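Local coordinates for HIT domain-containing protein (Sulfolobus tokodaii, PDB 2EO4) that is a zinc-binding histidine triad protein that probably acts on nucleotide substrates through a nucleotidyl-histidine intermediate, at residues Cys1-Ile6 with Gln90-Leu95; Thr36-Lys41 with Lys60-Val65; Leu81-Arg86 with His96-Pro101. All blocks are in the same frame, centred on the assembly; numbering follows the deposited sequence.

Interaction 1 of 3, residues Cys1-Ile6 with Gln90-Leu95; sequences CTFCSI and QVIFHL. With ZN (zinc ion), chain B; PO4 (phosphate ion), chain C.
Cys-1, Cys-4 and His-94 converge on one zinc ion: SG of Cys-1 and SG of Cys-4 each lie 2.3 Å from zinc, and ND1 of His-94 lies 2.1 Å from it. His-43 completes the Cys2His2 site. Cys-1 SG, anti to the backbone N (chi1 175°), also accepts a nearly straight hydrogen bond from Cys-4 N at 3.5 Å. Cys-4 SG stands at the edge of the imidazole, whereas Phe-3 CB sits over the centre of one face, a CH-pi contact 3.7 Å from the ring centroid of His-94. The Phe-3 ring then turns its edge toward the same imidazole in an offset edge-to-face pair (planes at 67°). Beyond it, CG2 of Ile-92 packs 3.5 Å from CD2 of Phe-3. In the second shell, NE2 of His-94 is hydrogen-bonded to Pro-40 O, which, with the zinc bond at ND1, fixes the ring's rotation. Backbone N atoms of Val-91 and Ile-92 both bind O4 of a phosphate, probably from the crystallisation liquor. The zinc thus ties the N-terminal helix 2-7 to the loop between strands 77-84 and 97-102, while Phe-3 rests on Leu-37 and Ile-39 of strand 36-40.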
loop_
_atom_site.group_PDB
_atom_site.type_symbol
_atom_site.label_atom_id
_atom_site.label_comp_id
_atom_site.label_asym_id
_atom_site.label_seq_id
_atom_site.Cartn_x
_atom_site.Cartn_y
_atom_site.Cartn_z
ATOM N N CYS A 1 -16.021 6.729 -14.899
ATOM C CA CYS A 1 -15.193 6.245 -13.753
ATOM C C CYS A 1 -16.027 6.215 -12.476
ATOM O O CYS A 1 -16.640 7.212 -12.099
ATOM C CB CYS A 1 -13.984 7.158 -13.553
ATOM S SG CYS A 1 -12.998 6.733 -12.088
ATOM N N THR A 2 -16.043 5.068 -11.808
ATOM C CA THR A 2 -16.819 4.927 -10.588
ATOM C C THR A 2 -16.419 5.932 -9.504
ATOM O O THR A 2 -17.286 6.528 -8.864
ATOM C CB THR A 2 -16.711 3.485 -10.036
ATOM O OG1 THR A 2 -17.368 2.585 -10.942
ATOM C CG2 THR A 2 -17.363 3.376 -8.666
ATOM N N PHE A 3 -15.121 6.138 -9.299
ATOM C CA PHE A 3 -14.706 7.082 -8.263
ATOM C C PHE A 3 -14.901 8.544 -8.640
ATOM O O PHE A 3 -15.312 9.350 -7.801
ATOM C CB PHE A 3 -13.261 6.813 -7.829
ATOM C CG PHE A 3 -13.123 5.587 -6.965
ATOM C CD1 PHE A 3 -13.981 5.392 -5.886
ATOM C CD2 PHE A 3 -12.175 4.611 -7.254
ATOM C CE1 PHE A 3 -13.901 4.236 -5.107
ATOM C CE2 PHE A 3 -12.086 3.450 -6.483
ATOM C CZ PHE A 3 -12.948 3.262 -5.412
ATOM N N CYS A 4 -14.618 8.900 -9.889
ATOM C CA CYS A 4 -14.838 10.281 -10.308
ATOM C C CYS A 4 -16.333 10.570 -10.163
ATOM O O CYS A 4 -16.732 11.668 -9.769
ATOM C CB CYS A 4 -14.400 10.491 -11.763
ATOM S SG CYS A 4 -12.610 10.677 -12.002
ATOM N N SER A 5 -17.160 9.568 -10.463
ATOM C CA SER A 5 -18.609 9.719 -10.355
ATOM C C SER A 5 -19.041 9.953 -8.913
ATOM O O SER A 5 -19.906 10.784 -8.639
ATOM C CB SER A 5 -19.327 8.482 -10.907
ATOM O OG SER A 5 -19.143 8.361 -12.307
ATOM N N ILE A 6 -18.450 9.211 -7.984
ATOM C CA ILE A 6 -18.796 9.377 -6.583
ATOM C C ILE A 6 -18.326 10.748 -6.095
ATOM O O ILE A 6 -19.019 11.414 -5.328
ATOM C CB ILE A 6 -18.177 8.246 -5.732
ATOM C CG1 ILE A 6 -18.867 6.921 -6.086
ATOM C CG2 ILE A 6 -18.333 8.550 -4.251
ATOM C CD1 ILE A 6 -18.234 5.686 -5.467
ATOM N N GLN A 90 -6.651 -5.339 -10.172
ATOM C CA GLN A 90 -7.274 -4.030 -10.304
ATOM C C GLN A 90 -8.486 -4.108 -11.234
ATOM O O GLN A 90 -8.409 -4.698 -12.313
ATOM C CB GLN A 90 -6.273 -2.998 -10.836
ATOM C CG GLN A 90 -6.898 -1.620 -11.028
ATOM C CD GLN A 90 -5.892 -0.543 -11.389
ATOM O OE1 GLN A 90 -4.935 -0.787 -12.126
ATOM N NE2 GLN A 90 -6.118 0.665 -10.883
ATOM N N VAL A 91 -9.603 -3.525 -10.801
ATOM C CA VAL A 91 -10.830 -3.515 -11.595
ATOM C C VAL A 91 -11.389 -2.103 -11.743
ATOM O O VAL A 91 -12.171 -1.834 -12.656
ATOM C CB VAL A 91 -11.921 -4.444 -10.991
ATOM C CG1 VAL A 91 -11.424 -5.877 -10.979
ATOM C CG2 VAL A 91 -12.300 -3.983 -9.593
ATOM N N ILE A 92 -11.017 -1.204 -10.833
ATOM C CA ILE A 92 -11.448 0.190 -10.936
ATOM C C ILE A 92 -10.168 0.954 -11.247
ATOM O O ILE A 92 -9.258 1.034 -10.418
ATOM C CB ILE A 92 -12.068 0.735 -9.629
ATOM C CG1 ILE A 92 -13.299 -0.091 -9.245
ATOM C CG2 ILE A 92 -12.478 2.192 -9.829
ATOM C CD1 ILE A 92 -13.992 0.386 -7.975
ATOM N N PHE A 93 -10.096 1.509 -12.450
ATOM C CA PHE A 93 -8.895 2.203 -12.874
ATOM C C PHE A 93 -8.800 3.680 -12.534
ATOM O O PHE A 93 -8.653 4.546 -13.400
ATOM C CB PHE A 93 -8.688 1.924 -14.363
ATOM C CG PHE A 93 -8.501 0.462 -14.649
ATOM C CD1 PHE A 93 -7.257 -0.136 -14.479
ATOM C CD2 PHE A 93 -9.592 -0.345 -14.960
ATOM C CE1 PHE A 93 -7.100 -1.512 -14.604
ATOM C CE2 PHE A 93 -9.446 -1.725 -15.085
ATOM C CZ PHE A 93 -8.198 -2.310 -14.906
ATOM N N HIS A 94 -8.886 3.932 -11.233
ATOM C CA HIS A 94 -8.773 5.248 -10.619
ATOM C C HIS A 94 -8.025 4.880 -9.344
ATOM O O HIS A 94 -8.555 4.151 -8.505
ATOM C CB HIS A 94 -10.147 5.819 -10.255
ATOM C CG HIS A 94 -10.087 7.149 -9.563
ATOM N ND1 HIS A 94 -10.622 8.299 -10.106
ATOM C CD2 HIS A 94 -9.554 7.513 -8.371
ATOM C CE1 HIS A 94 -10.422 9.311 -9.281
ATOM N NE2 HIS A 94 -9.775 8.861 -8.220
ATOM N N LEU A 95 -6.793 5.362 -9.219
ATOM C CA LEU A 95 -5.954 5.061 -8.065
ATOM C C LEU A 95 -6.681 5.110 -6.730
ATOM O O LEU A 95 -7.254 6.131 -6.357
ATOM C CB LEU A 95 -4.761 6.026 -8.028
ATOM C CG LEU A 95 -3.855 6.041 -6.787
ATOM C CD1 LEU A 95 -3.331 4.650 -6.467
ATOM C CD2 LEU A 95 -2.702 7.001 -7.047
HETATM ZN ZN ZN B . -11.637 8.556 -11.922
HETATM P P PO4 C . -9.346 -2.853 -7.110
HETATM O O1 PO4 C . -10.347 -2.243 -6.204
HETATM O O2 PO4 C . -7.994 -2.754 -6.505
HETATM O O3 PO4 C . -9.691 -4.290 -7.323
HETATM O O4 PO4 C . -9.357 -2.139 -8.417
#

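Interaction 2 of 3, residues Thr36-Lys41 with Lys60-Val65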
loop_
_atom_site.group_PDB
_atom_site.type_symbol
_atom_site.label_atom_id
_atom_site.label_comp_id
_atom_site.label_asym_id
_atom_site.label_seq_id
_atom_site.Cartn_x
_atom_site.Cartn_y
_atom_site.Cartn_z
ATOM N N THR A 36 -12.591 0.462 3.562
ATOM C CA THR A 36 -12.651 1.793 2.972
ATOM C C THR A 36 -11.616 1.990 1.874
ATOM O O THR A 36 -10.573 1.334 1.863
ATOM C CB THR A 36 -12.429 2.857 4.072
ATOM O OG1 THR A 36 -13.512 2.791 5.002
ATOM C CG2 THR A 36 -12.343 4.266 3.482
ATOM N N LEU A 37 -11.919 2.892 0.945
ATOM C CA LEU A 37 -11.019 3.197 -0.156
ATOM C C LEU A 37 -10.596 4.659 -0.048
ATOM O O LEU A 37 -11.438 5.540 0.106
ATOM C CB LEU A 37 -11.732 2.959 -1.486
ATOM C CG LEU A 37 -12.449 1.607 -1.495
ATOM C CD1 LEU A 37 -13.447 1.533 -2.622
ATOM C CD2 LEU A 37 -11.411 0.497 -1.586
ATOM N N VAL A 38 -9.292 4.908 -0.107
ATOM C CA VAL A 38 -8.780 6.270 -0.031
ATOM C C VAL A 38 -8.355 6.628 -1.441
ATOM O O VAL A 38 -7.602 5.890 -2.079
ATOM C CB VAL A 38 -7.567 6.376 0.912
ATOM C CG1 VAL A 38 -7.096 7.826 0.984
ATOM C CG2 VAL A 38 -7.944 5.873 2.298
ATOM N N ILE A 39 -8.836 7.761 -1.933
ATOM C CA ILE A 39 -8.519 8.149 -3.294
ATOM C C ILE A 39 -8.178 9.611 -3.511
ATOM O O ILE A 39 -8.629 10.490 -2.769
ATOM C CB ILE A 39 -9.715 7.877 -4.235
ATOM C CG1 ILE A 39 -10.879 8.802 -3.856
ATOM C CG2 ILE A 39 -10.170 6.431 -4.121
ATOM C CD1 ILE A 39 -12.042 8.781 -4.828
ATOM N N PRO A 40 -7.342 9.882 -4.523
ATOM C CA PRO A 40 -6.989 11.265 -4.834
ATOM C C PRO A 40 -8.220 11.638 -5.664
ATOM O O PRO A 40 -8.775 10.767 -6.349
ATOM C CB PRO A 40 -5.757 11.128 -5.730
ATOM C CG PRO A 40 -5.185 9.786 -5.354
ATOM C CD PRO A 40 -6.423 8.945 -5.189
ATOM N N LYS A 41 -8.673 12.884 -5.608
ATOM C CA LYS A 41 -9.838 13.259 -6.405
ATOM C C LYS A 41 -9.478 13.293 -7.885
ATOM O O LYS A 41 -10.298 12.943 -8.738
ATOM C CB LYS A 41 -10.390 14.611 -5.947
ATOM C CG LYS A 41 -11.096 14.525 -4.605
ATOM C CD LYS A 41 -11.747 15.837 -4.218
ATOM C CE LYS A 41 -12.550 15.686 -2.937
ATOM N NZ LYS A 41 -13.310 16.934 -2.610
ATOM N N LYS A 60 -0.247 10.304 3.577
ATOM C CA LYS A 60 -0.618 10.966 4.824
ATOM C C LYS A 60 -2.105 10.807 5.118
ATOM O O LYS A 60 -2.505 10.624 6.271
ATOM C CB LYS A 60 -0.243 12.451 4.754
ATOM C CG LYS A 60 1.246 12.678 4.563
ATOM C CD LYS A 60 1.585 14.153 4.427
ATOM C CE LYS A 60 3.056 14.337 4.081
ATOM N NZ LYS A 60 3.431 15.774 3.957
ATOM N N VAL A 61 -2.929 10.882 4.077
ATOM C CA VAL A 61 -4.366 10.720 4.249
ATOM C C VAL A 61 -4.650 9.272 4.652
ATOM O O VAL A 61 -5.478 9.010 5.522
ATOM C CB VAL A 61 -5.133 11.059 2.945
ATOM C CG1 VAL A 61 -6.601 10.694 3.090
ATOM C CG2 VAL A 61 -4.994 12.549 2.634
ATOM N N VAL A 62 -3.957 8.333 4.019
ATOM C CA VAL A 62 -4.134 6.922 4.342
ATOM C C VAL A 62 -3.830 6.682 5.826
ATOM O O VAL A 62 -4.548 5.948 6.503
ATOM C CB VAL A 62 -3.222 6.037 3.458
ATOM C CG1 VAL A 62 -3.199 4.599 3.979
ATOM C CG2 VAL A 62 -3.745 6.046 2.031
ATOM N N LYS A 63 -2.781 7.313 6.343
ATOM C CA LYS A 63 -2.464 7.131 7.764
ATOM C C LYS A 63 -3.610 7.625 8.650
ATOM O O LYS A 63 -4.074 6.911 9.539
ATOM C CB LYS A 63 -1.185 7.880 8.156
ATOM C CG LYS A 63 -0.861 7.744 9.652
ATOM C CD LYS A 63 0.393 8.510 10.071
ATOM C CE LYS A 63 0.593 8.418 11.582
ATOM N NZ LYS A 63 1.852 9.075 12.056
ATOM N N LEU A 64 -4.057 8.854 8.412
ATOM C CA LEU A 64 -5.140 9.433 9.203
ATOM C C LEU A 64 -6.408 8.587 9.169
ATOM O O LEU A 64 -6.975 8.247 10.213
ATOM C CB LEU A 64 -5.469 10.845 8.707
ATOM C CG LEU A 64 -6.712 11.494 9.329
ATOM C CD1 LEU A 64 -6.534 11.602 10.835
ATOM C CD2 LEU A 64 -6.939 12.871 8.715
ATOM N N VAL A 65 -6.858 8.250 7.965
ATOM C CA VAL A 65 -8.067 7.458 7.818
ATOM C C VAL A 65 -7.911 6.076 8.446
ATOM O O VAL A 65 -8.844 5.572 9.066
ATOM C CB VAL A 65 -8.464 7.333 6.333
ATOM C CG1 VAL A 65 -9.694 6.439 6.185
ATOM C CG2 VAL A 65 -8.754 8.724 5.770
#
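Val-38 meets Val-61, Val-62 and Val-65 mainly through its two methyl groups; neither segment brings an aromatic ring or side-chain amide into the contact to offer a face or an edge. Val-38 points from strand 36-40 toward helix 52-72. Its CG1, anti to the backbone N (chi1 -178°), makes the shortest approach, 3.6 Å to CG1 of Val-61. The same methyl lies 3.9 Å from CG2 of Val-62, so it is shared by two successive helix residues, with the side chains meeting obliquely. CG2 of Val-38 comes 4.3 Å from CG1 of Val-65, one turn on from Val-61. That Val-65 methyl also meets CG2 of Thr-36, more loosely, at 4.4 Å. OG1 of Thr-36 is hydrogen-bonded to Gly-34 O, and its CG2 is the atom that meets the helix. Strand 36-40 and the 60-65 part of helix 52-72 run nearly antiparallel (154°), their axes 8.9 Å apart at closest approach. Leu-37 and Ile-39 point away from this helix, and their side chains pack on Phe-3 and His-96. Helix 52-72 thus packs on the face of the antiparallel sheet that carries Thr-36 and Val-38, within the alpha/beta HIT domain. Val-62 also packs on Tyr-47 of the second subunit, and Lys-63 NZ reaches Ala-50 O of that chain. All five touching residues are buried, and what joins them is aliphatic carbon against aliphatic carbon: dispersion and the exclusion of water hold helix to sheet, without any directional bond between the two segments.

Interaction 3 of 3, residues Leu81-Arg86 with His96-Pro101; sequences LTNIGR and HVHIIP. With PO4 (phosphate ion), chain C.
Leu-81 and His-98 form an antiparallel hydrogen-bonded pair, with His-98 N donating to Leu-81 O at 2.7 Å and Leu-81 N to His-98 O at 3.1 Å. Leu-81 places CG between its backbone N and carbonyl carbon (chi1 67°), and CD2 reaches back to CB of His-98 (3.6 Å) and to CD1 of Ile-100 (3.8 Å). Thr-82 sets OG1 anti to its backbone N (chi1 -174°), from where it donates to His-96 O at 3.0 Å, above the carbonyl plane. Leu-81 O lies at the edge of the His-98 ring, in its plane, and His-98 NE2 binds phosphate O2 at 3.0 Å. Asn-83 ND2 grips the same O2, and His-96 NE2 donates to O1 at 2.6 Å; a water joins O2 to Asn-83 N and His-96 O. An alanine in place of His-98 would probably leave phosphate O2 with one donor fewer and His-35 NE2 without its partner. Strand 77-84 continues the sheet into the second subunit through an antiparallel ladder. His-96 and His-98 fall in the predicted histidine triad motif, and the site is consistent with a nucleotide phosphate pocket in which His-96 is the predicted nucleophile.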
loop_
_atom_site.group_PDB
_atom_site.type_symbol
_atom_site.label_atom_id
_atom_site.label_comp_id
_atom_site.label_asym_id
_atom_site.label_seq_id
_atom_site.Cartn_x
_atom_site.Cartn_y
_atom_site.Cartn_z
ATOM N N LEU A 81 -3.566 -1.830 0.768
ATOM C CA LEU A 81 -3.079 -2.281 -0.526
ATOM C C LEU A 81 -3.625 -1.501 -1.703
ATOM O O LEU A 81 -4.668 -0.856 -1.624
ATOM C CB LEU A 81 -3.400 -3.762 -0.736
ATOM C CG LEU A 81 -4.876 -4.148 -0.870
ATOM C CD1 LEU A 81 -4.996 -5.430 -1.679
ATOM C CD2 LEU A 81 -5.494 -4.322 0.508
ATOM N N THR A 82 -2.880 -1.548 -2.801
ATOM C CA THR A 82 -3.318 -0.905 -4.020
ATOM C C THR A 82 -2.840 -1.809 -5.137
ATOM O O THR A 82 -1.735 -2.360 -5.078
ATOM C CB THR A 82 -2.750 0.528 -4.179
ATOM O OG1 THR A 82 -3.352 1.141 -5.327
ATOM C CG2 THR A 82 -1.233 0.514 -4.317
ATOM N N ASN A 83 -3.689 -1.975 -6.141
ATOM C CA ASN A 83 -3.380 -2.852 -7.258
ATOM C C ASN A 83 -3.120 -2.096 -8.543
ATOM O O ASN A 83 -3.799 -1.118 -8.847
ATOM C CB ASN A 83 -4.532 -3.832 -7.463
ATOM C CG ASN A 83 -4.800 -4.662 -6.234
ATOM O OD1 ASN A 83 -3.889 -5.288 -5.692
ATOM N ND2 ASN A 83 -6.057 -4.683 -5.786
ATOM N N ILE A 84 -2.131 -2.565 -9.296
ATOM C CA ILE A 84 -1.760 -1.944 -10.561
ATOM C C ILE A 84 -1.895 -2.985 -11.666
ATOM O O ILE A 84 -1.094 -3.910 -11.748
ATOM C CB ILE A 84 -0.299 -1.452 -10.524
ATOM C CG1 ILE A 84 -0.121 -0.428 -9.399
ATOM C CG2 ILE A 84 0.075 -0.832 -11.863
ATOM C CD1 ILE A 84 1.336 -0.223 -8.989
ATOM N N GLY A 85 -2.918 -2.837 -12.499
ATOM C CA GLY A 85 -3.125 -3.779 -13.588
ATOM C C GLY A 85 -4.138 -4.863 -13.267
ATOM O O GLY A 85 -4.268 -5.294 -12.117
ATOM N N ARG A 86 -4.856 -5.323 -14.287
ATOM C CA ARG A 86 -5.855 -6.359 -14.075
ATOM C C ARG A 86 -5.264 -7.660 -13.536
ATOM O O ARG A 86 -5.914 -8.347 -12.750
ATOM C CB ARG A 86 -6.633 -6.628 -15.370
ATOM C CG ARG A 86 -5.786 -7.126 -16.523
ATOM C CD ARG A 86 -6.658 -7.391 -17.745
ATOM N NE ARG A 86 -5.872 -7.856 -18.883
ATOM C CZ ARG A 86 -6.391 -8.208 -20.055
ATOM N NH1 ARG A 86 -7.703 -8.152 -20.248
ATOM N NH2 ARG A 86 -5.596 -8.615 -21.036
ATOM N N HIS A 96 -6.654 3.991 -6.014
ATOM C CA HIS A 96 -7.273 3.928 -4.704
ATOM C C HIS A 96 -6.534 2.938 -3.833
ATOM O O HIS A 96 -6.017 1.927 -4.317
ATOM C CB HIS A 96 -8.753 3.540 -4.788
ATOM C CG HIS A 96 -9.011 2.226 -5.457
ATOM N ND1 HIS A 96 -8.802 2.020 -6.803
ATOM C CD2 HIS A 96 -9.529 1.071 -4.976
ATOM C CE1 HIS A 96 -9.186 0.797 -7.125
ATOM N NE2 HIS A 96 -9.632 0.201 -6.034
ATOM N N VAL A 97 -6.478 3.256 -2.547
ATOM C CA VAL A 97 -5.817 2.405 -1.567
ATOM C C VAL A 97 -6.887 1.769 -0.698
ATOM O O VAL A 97 -7.758 2.462 -0.173
ATOM C CB VAL A 97 -4.874 3.229 -0.662
ATOM C CG1 VAL A 97 -4.300 2.344 0.442
ATOM C CG2 VAL A 97 -3.747 3.821 -1.500
ATOM N N HIS A 98 -6.825 0.450 -0.564
ATOM C CA HIS A 98 -7.778 -0.280 0.262
ATOM C C HIS A 98 -7.302 -0.293 1.711
ATOM O O HIS A 98 -6.119 -0.484 1.970
ATOM C CB HIS A 98 -7.868 -1.747 -0.178
ATOM C CG HIS A 98 -8.425 -1.950 -1.550
ATOM N ND1 HIS A 98 -9.754 -2.237 -1.776
ATOM C CD2 HIS A 98 -7.826 -1.958 -2.765
ATOM C CE1 HIS A 98 -9.950 -2.416 -3.071
ATOM N NE2 HIS A 98 -8.796 -2.253 -3.694
ATOM N N ILE A 99 -8.232 -0.088 2.643
ATOM C CA ILE A 99 -7.935 -0.185 4.067
ATOM C C ILE A 99 -8.942 -1.243 4.504
ATOM O O ILE A 99 -10.146 -0.982 4.563
ATOM C CB ILE A 99 -8.208 1.119 4.847
ATOM C CG1 ILE A 99 -7.321 2.248 4.323
ATOM C CG2 ILE A 99 -7.888 0.899 6.338
ATOM C CD1 ILE A 99 -7.605 3.609 4.988
ATOM N N ILE A 100 -8.439 -2.440 4.788
ATOM C CA ILE A 100 -9.275 -3.571 5.177
ATOM C C ILE A 100 -8.987 -3.982 6.620
ATOM O O ILE A 100 -7.932 -4.538 6.921
ATOM C CB ILE A 100 -9.006 -4.770 4.236
ATOM C CG1 ILE A 100 -9.268 -4.347 2.786
ATOM C CG2 ILE A 100 -9.895 -5.954 4.618
ATOM C CD1 ILE A 100 -8.885 -5.402 1.749
ATOM N N PRO A 101 -9.928 -3.706 7.535
ATOM C CA PRO A 101 -9.758 -4.049 8.952
ATOM C C PRO A 101 -9.734 -5.543 9.251
ATOM O O PRO A 101 -10.394 -6.338 8.581
ATOM C CB PRO A 101 -10.955 -3.368 9.622
ATOM C CG PRO A 101 -11.263 -2.214 8.701
ATOM C CD PRO A 101 -11.126 -2.871 7.344
HETATM P P PO4 C . -9.346 -2.853 -7.110
HETATM O O1 PO4 C . -10.347 -2.243 -6.204
HETATM O O2 PO4 C . -7.994 -2.754 -6.505
HETATM O O3 PO4 C . -9.691 -4.290 -7.323
HETATM O O4 PO4 C . -9.357 -2.139 -8.417
HETATM O O HOH W 1 -6.314 -0.670 -5.951
#

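In the fold
From the N terminus, interaction 1 closes the longest loop, bringing residues 1-6 against residues 90-95 across 83 intervening residues. Interaction 2 is nested inside that loop and lays helix 52-72 on strand 36-40. Interaction 3 follows interaction 2 in series but crosses interaction 1: segment 81-86 comes before 90-95, and its partner 96-101 directly after. Strands 36-40 and 97-102 are neighbours, so interactions 2 and 3 share one antiparallel sheet, linked by backbone bonds between Val-38 and Val-97. Interactions 1 and 3 meet at the phosphate and where Phe-3 packs on His-96. Together they join the zinc site, the sheet, its covering helix and the dimer interface.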